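Local structure of amidohydrolase (Thermotoga maritima, 3OOQ) at residues F[86-92]-F[123-128]. The protein is a member of the amidohydrolase family with a TIM-barrel fold, and may act as an allantoinase. Numbering follows the deposited sequence.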
ATOM      1  N   PRO F  86     -15.392   9.742 -13.575  1.00 18.27           N
ATOM      2  CA  PRO F  86     -15.682  11.178 -13.705  1.00 17.98           C
ATOM      3  C   PRO F  86     -16.855  11.490 -14.652  1.00 17.73           C
ATOM      4  O   PRO F  86     -17.280  12.633 -14.727  1.00 17.85           O
ATOM      5  CB  PRO F  86     -14.348  11.773 -14.221  1.00 18.05           C
ATOM      6  CG  PRO F  86     -13.660  10.648 -14.886  1.00 27.30           C
ATOM      7  CD  PRO F  86     -14.107   9.370 -14.205  1.00 18.43           C
ATOM      8  N   VAL F  87     -17.379  10.477 -15.353  1.00 17.57           N
ATOM      9  CA  VAL F  87     -18.478  10.662 -16.305  1.00 17.38           C
ATOM     10  C   VAL F  87     -19.595   9.661 -16.021  1.00 17.52           C
ATOM     11  O   VAL F  87     -19.607   8.560 -16.578  1.00 17.60           O
ATOM     12  CB  VAL F  87     -17.990  10.501 -17.765  1.00 17.56           C
ATOM     13  CG1 VAL F  87     -19.097  10.846 -18.763  1.00 27.74           C
ATOM     14  CG2 VAL F  87     -16.777  11.371 -18.042  1.00 27.41           C
ATOM     15  N   THR F  88     -20.523  10.041 -15.148  1.00 17.74           N
ATOM     16  CA  THR F  88     -21.683   9.212 -14.847  1.00 18.17           C
ATOM     17  C   THR F  88     -23.035   9.904 -15.138  1.00 18.34           C
ATOM     18  O   THR F  88     -23.893   9.985 -14.256  1.00 17.72           O
ATOM     19  CB  THR F  88     -21.653   8.715 -13.385  1.00 18.50           C
ATOM     20  OG1 THR F  88     -21.654   9.842 -12.497  1.00 16.51           O
ATOM     21  CG2 THR F  88     -20.413   7.857 -13.113  1.00 15.01           C
ATOM     22  N   PRO F  89     -23.252  10.356 -16.390  1.00 19.33           N
ATOM     23  CA  PRO F  89     -24.529  11.009 -16.747  1.00 19.20           C
ATOM     24  C   PRO F  89     -25.747  10.099 -16.605  1.00 19.82           C
ATOM     25  O   PRO F  89     -26.851  10.596 -16.418  1.00 19.58           O
ATOM     26  CB  PRO F  89     -24.347  11.369 -18.225  1.00 19.34           C
ATOM     27  CG  PRO F  89     -23.286  10.430 -18.722  1.00 22.24           C
ATOM     28  CD  PRO F  89     -22.372  10.181 -17.569  1.00 19.36           C
ATOM     29  N   HIS F  90     -25.532   8.787 -16.708  1.00 20.49           N
ATOM     30  CA  HIS F  90     -26.603   7.791 -16.698  1.00 21.52           C
ATOM     31  C   HIS F  90     -27.211   7.532 -15.315  1.00 21.68           C
ATOM     32  O   HIS F  90     -28.307   6.986 -15.236  1.00 22.34           O
ATOM     33  CB  HIS F  90     -26.078   6.457 -17.270  1.00 21.99           C
ATOM     34  CG  HIS F  90     -24.974   5.858 -16.455  1.00 24.00           C
ATOM     35  ND1 HIS F  90     -23.848   6.567 -16.100  1.00 22.25           N
ATOM     36  CD2 HIS F  90     -24.839   4.630 -15.897  1.00 22.87           C
ATOM     37  CE1 HIS F  90     -23.061   5.805 -15.367  1.00 23.14           C
ATOM     38  NE2 HIS F  90     -23.638   4.623 -15.228  1.00 24.76           N
ATOM     39  N   VAL F  91     -26.499   7.864 -14.232  1.00 20.47           N
ATOM     40  CA  VAL F  91     -27.059   7.635 -12.901  1.00 20.04           C
ATOM     41  C   VAL F  91     -28.034   8.758 -12.526  1.00 20.13           C
ATOM     42  O   VAL F  91     -27.869   9.901 -12.950  1.00 19.89           O
ATOM     43  CB  VAL F  91     -25.991   7.396 -11.775  1.00 19.99           C
ATOM     44  CG1 VAL F  91     -24.962   6.282 -12.172  1.00 14.54           C
ATOM     45  CG2 VAL F  91     -25.286   8.694 -11.358  1.00 14.53           C
ATOM     46  N   LYS F  92     -29.051   8.415 -11.743  1.00 20.13           N
ATOM     47  CA  LYS F  92     -30.117   9.360 -11.390  1.00 20.34           C
ATOM     48  C   LYS F  92     -30.207   9.562  -9.878  1.00 20.36           C
ATOM     49  O   LYS F  92     -30.213   8.595  -9.121  1.00 20.45           O
ATOM     50  CB  LYS F  92     -31.479   8.845 -11.896  1.00 21.00           C
ATOM     51  CG  LYS F  92     -31.498   8.233 -13.297  1.00 25.93           C
ATOM     52  CD  LYS F  92     -32.950   7.861 -13.761  1.00 23.26           C
ATOM     53  CE  LYS F  92     -33.855   9.113 -13.819  1.00 27.27           C
ATOM     54  NZ  LYS F  92     -35.171   8.904 -14.541  1.00 25.94           N
ATOM     55  N   ASN F 123     -18.066  14.706  -9.648  1.00 19.01           N
ATOM     56  CA  ASN F 123     -17.777  14.332 -11.034  1.00 18.71           C
ATOM     57  C   ASN F 123     -17.909  15.466 -12.028  1.00 18.70           C
ATOM     58  O   ASN F 123     -18.871  16.229 -11.942  1.00 18.65           O
ATOM     59  CB  ASN F 123     -18.699  13.216 -11.501  1.00 18.35           C
ATOM     60  CG  ASN F 123     -18.511  11.934 -10.723  1.00 26.03           C
ATOM     61  OD1 ASN F 123     -17.572  11.804  -9.951  1.00 18.55           O
ATOM     62  ND2 ASN F 123     -19.410  10.982 -10.926  1.00 17.36           N
ATOM     63  N   PRO F 124     -16.964  15.552 -12.994  1.00 18.25           N
ATOM     64  CA  PRO F 124     -17.152  16.457 -14.132  1.00 18.78           C
ATOM     65  C   PRO F 124     -18.571  16.317 -14.703  1.00 19.61           C
ATOM     66  O   PRO F 124     -19.226  17.335 -14.934  1.00 19.95           O
ATOM     67  CB  PRO F 124     -16.066  16.012 -15.111  1.00 18.26           C
ATOM     68  CG  PRO F 124     -14.894  15.619 -14.189  1.00 14.41           C
ATOM     69  CD  PRO F 124     -15.602  14.971 -12.971  1.00 17.87           C
ATOM     70  N   VAL F 125     -19.033  15.077 -14.895  1.00 19.70           N
ATOM     71  CA  VAL F 125     -20.421  14.784 -15.293  1.00 19.59           C
ATOM     72  C   VAL F 125     -21.003  13.823 -14.266  1.00 19.84           C
ATOM     73  O   VAL F 125     -20.632  12.649 -14.225  1.00 20.31           O
ATOM     74  CB  VAL F 125     -20.532  14.181 -16.726  1.00 19.78           C
ATOM     75  CG1 VAL F 125     -22.015  14.074 -17.153  1.00 15.82           C
ATOM     76  CG2 VAL F 125     -19.771  15.038 -17.761  1.00 15.47           C
ATOM     77  N   GLY F 126     -21.914  14.322 -13.435  1.00 19.66           N
ATOM     78  CA  GLY F 126     -22.354  13.592 -12.241  1.00 20.32           C
ATOM     79  C   GLY F 126     -23.617  12.724 -12.317  1.00 21.07           C
ATOM     80  O   GLY F 126     -23.730  11.738 -11.585  1.00 21.30           O
ATOM     81  N   GLY F 127     -24.563  13.080 -13.185  1.00 20.48           N
ATOM     82  CA  GLY F 127     -25.834  12.349 -13.269  1.00 20.07           C
ATOM     83  C   GLY F 127     -27.058  13.244 -13.341  1.00 20.17           C
ATOM     84  O   GLY F 127     -26.932  14.467 -13.438  1.00 20.50           O
ATOM     85  N   GLN F 128     -28.245  12.645 -13.273  1.00 19.84           N
ATOM     86  CA  GLN F 128     -29.485  13.377 -13.547  1.00 19.68           C
ATOM     87  C   GLN F 128     -30.193  13.848 -12.299  1.00 19.95           C
ATOM     88  O   GLN F 128     -30.265  13.126 -11.305  1.00 20.42           O
ATOM     89  CB  GLN F 128     -30.454  12.535 -14.390  1.00 19.39           C
ATOM     90  CG  GLN F 128     -29.878  12.125 -15.726  1.00 20.77           C
ATOM     91  CD  GLN F 128     -30.523  10.874 -16.260  1.00 20.50           C
ATOM     92  OE1 GLN F 128     -31.738  10.808 -16.403  1.00 21.57           O
ATOM     93  NE2 GLN F 128     -29.712   9.864 -16.548  1.00 21.46           N
TER
HETATM   94  O   HOH W   1     -30.349   7.044 -17.405  1.00 20.53           O
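Follow 86-92 along the start of strand 125-133 and the backbones bridge in parallel at V87–V125 and K92–Q128. The first bridge is tied by V125 N to P86 O (3.0 Å) and T88 N to V125 O (2.8 Å), the second by Q128 N to V91 O (2.8 Å). Between them 86-92 spends two more residues than its partner, and the excess is taken up by a type I turn from T88 to V91. Its mouth settles on G127: T88 O and V91 O each lie 3.2 Å from G127 CA. A CB there would clash with V91 O, and the backbone angles also demand glycine, so the missing side chain is the hollow that the turn fills.

On one flank, V125 pushes its side chain up between V87 and P89, with V125 CG1 3.7 Å from P89 CB; at the end, P86 CB lies 3.7 Å from P124 CD. T88 OG1 bridges N123 and G126, accepting from N123 ND2 and donating to G126 O, both at 3.0 Å. Q128 rises against the turn, giving NE2 to P89 O (3.0 Å), while a water links NE2 to H90 O.

K92 reaches on to a salt bridge with D146, and N123 OD1 bonds Y162. In this amidohydrolase of TIM-barrel type, the loop between strand 54-64 and helix 103-108 folds back on the start of strand 125-133, where P124, G126 and G127 also bond to the backbone of strand 143-153; helices 172-198 and 208-217 pack over V87, P89 and H90, and a second subunit packs against H90, V91 and K92.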